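Local coordinates for SIS domain protein (Listeria monocytogenes str. 4b F2365, PDB 3FXA), which probably binds phosphorylated sugars through its SIS domain and is a putative sugar-phosphate isomerase, at the interface of chains A and B. Sequence-based numbering; all coordinates share one arbitrary frame. Chains: chain A/B, SIS domain protein.

The interface of chains A and B. Residues chain A 22, 25, 164-166, 168; chain B 15, 18, 161.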
loop_
_atom_site.group_PDB
_atom_site.type_symbol
_atom_site.label_atom_id
_atom_site.label_comp_id
_atom_site.label_asym_id
_atom_site.label_seq_id
_atom_site.Cartn_x
_atom_site.Cartn_y
_atom_site.Cartn_z
ATOM N N ILE A 22 7.063 8.472 -25.591
ATOM C CA ILE A 22 7.063 9.750 -24.866
ATOM C C ILE A 22 7.231 10.889 -25.862
ATOM O O ILE A 22 6.556 11.904 -25.740
ATOM C CB ILE A 22 8.192 9.849 -23.838
ATOM C CG1 ILE A 22 8.056 8.732 -22.815
ATOM C CG2 ILE A 22 8.191 11.218 -23.118
ATOM C CD1 ILE A 22 9.156 8.707 -21.906
ATOM N N LEU A 25 4.020 12.177 -27.450
ATOM C CA LEU A 25 2.930 12.659 -26.597
ATOM C C LEU A 25 2.111 13.839 -27.147
ATOM O O LEU A 25 0.899 13.816 -27.021
ATOM C CB LEU A 25 3.377 12.853 -25.128
ATOM C CG LEU A 25 3.530 11.545 -24.344
ATOM C CD1 LEU A 25 4.172 11.815 -22.989
ATOM C CD2 LEU A 25 2.154 10.884 -24.139
ATOM N N ILE A 164 2.440 8.218 -17.223
ATOM C CA ILE A 164 3.248 8.845 -16.178
ATOM C C ILE A 164 3.834 10.161 -16.728
ATOM O O ILE A 164 3.699 11.210 -16.091
ATOM C CB ILE A 164 4.371 7.917 -15.656
ATOM C CG1 ILE A 164 3.769 6.725 -14.896
ATOM C CG2 ILE A 164 5.303 8.703 -14.735
ATOM C CD1 ILE A 164 4.815 5.683 -14.472
ATOM N N ALA A 165 4.474 10.083 -17.898
ATOM C CA ALA A 165 5.052 11.269 -18.550
ATOM C C ALA A 165 4.032 12.376 -18.783
ATOM O O ALA A 165 4.348 13.569 -18.593
ATOM C CB ALA A 165 5.690 10.892 -19.872
ATOM N N SER A 166 2.811 12.005 -19.198
ATOM C CA SER A 166 1.738 12.989 -19.390
ATOM C C SER A 166 1.493 13.817 -18.112
ATOM O O SER A 166 1.529 15.030 -18.133
ATOM C CB SER A 166 0.443 12.332 -19.849
ATOM O OG SER A 166 0.557 11.727 -21.115
ATOM N N ASP A 168 3.578 13.921 -15.442
ATOM C CA ASP A 168 4.840 14.561 -15.030
ATOM C C ASP A 168 4.859 15.986 -15.603
ATOM O O ASP A 168 5.195 16.913 -14.904
ATOM C CB ASP A 168 6.088 13.771 -15.511
ATOM C CG ASP A 168 6.364 12.522 -14.687
ATOM O OD1 ASP A 168 5.885 12.422 -13.552
ATOM O OD2 ASP A 168 7.104 11.632 -15.178
ATOM N N TRP B 15 8.369 16.712 -21.762
ATOM C CA TRP B 15 8.351 15.521 -22.605
ATOM C C TRP B 15 9.675 15.294 -23.376
ATOM O O TRP B 15 10.196 14.162 -23.445
ATOM C CB TRP B 15 7.149 15.492 -23.536
ATOM C CG TRP B 15 5.807 15.381 -22.803
ATOM C CD1 TRP B 15 5.561 14.825 -21.563
ATOM C CD2 TRP B 15 4.533 15.752 -23.332
ATOM N NE1 TRP B 15 4.206 14.880 -21.285
ATOM C CE2 TRP B 15 3.557 15.419 -22.358
ATOM C CE3 TRP B 15 4.118 16.322 -24.542
ATOM C CZ2 TRP B 15 2.193 15.673 -22.542
ATOM C CZ3 TRP B 15 2.747 16.563 -24.738
ATOM C CH2 TRP B 15 1.804 16.219 -23.733
ATOM N N GLU B 18 12.247 14.001 -20.801
ATOM C CA GLU B 18 11.945 12.611 -20.425
ATOM C C GLU B 18 12.274 11.626 -21.550
ATOM O O GLU B 18 12.837 10.565 -21.301
ATOM C CB GLU B 18 10.507 12.470 -19.900
ATOM C CG GLU B 18 10.353 13.092 -18.548
ATOM C CD GLU B 18 9.030 12.764 -17.885
ATOM O OE1 GLU B 18 7.977 12.846 -18.550
ATOM O OE2 GLU B 18 9.072 12.453 -16.677
HETATM N N MSE B 161 11.706 7.779 -14.295
HETATM C CA MSE B 161 11.395 7.212 -15.594
HETATM C C MSE B 161 12.545 6.369 -16.162
HETATM O O MSE B 161 12.310 5.340 -16.770
HETATM C CB MSE B 161 11.021 8.330 -16.549
HETATM C CG MSE B 161 10.600 7.842 -17.890
HETATM SE SE MSE B 161 9.281 9.001 -18.631
HETATM C CE MSE B 161 7.925 8.498 -17.330
#
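The indole of B:Trp15 meets chain A twice, with a face against A:Leu25 and the N-H edge toward the backbone of A:Ala165, and these two kinds of contact illustrate how one aromatic side chain can join helices of neighbouring SIS-domain subunits. B:Trp15 belongs to the N-terminal helix 4-23 of chain B, which here packs on helix 157-177 of chain A; this two-fold symmetric interface joins two chains of the four-chain deposited assembly, and the structure alone does not show which oligomer forms in solution. One face of the indole receives A:Leu25, whose CB sits over the six-membered ring, 3.5 Å from its centroid, while the methyl CD1 covers the five-membered ring in a second CH-pi contact. CG of B:Trp15 stands anti to its own carbonyl carbon (chi1 -65°), and a small chi2 of -26° turns the N-H edge to A:Ala165. There NE1 donates a hydrogen bond to the carbonyl O of A:Ala165 at 3.0 Å. The acceptor lies in the indole plane, yet the N-H arrives from above the carbonyl plane, and the bond is bent, 138° at the hydrogen.

One helical turn on, the extended side chain of B:Glu18 crosses A:Asp168 at about a right angle. OE2 of its carboxylate comes within 2.6 Å of OD2 of A:Asp168, a hydrogen bond if one of the two acids carries a proton, as their closeness suggests. The other oxygen, OE1, rests against the CB methyl of A:Ala165.

Selenomethionine B:Met161, from helix 157-177 of chain B, supplies the apolar flank. Its selenium SE, replacing the native sulfur, meets CD1 of A:Ile22 tip to tip at 3.3 Å, short enough to suggest strain or slight positional error. The bent chain carries the terminal methyl CE to CG2 of A:Ile164, 3.7 Å away, the two side chains running past each other in opposite directions.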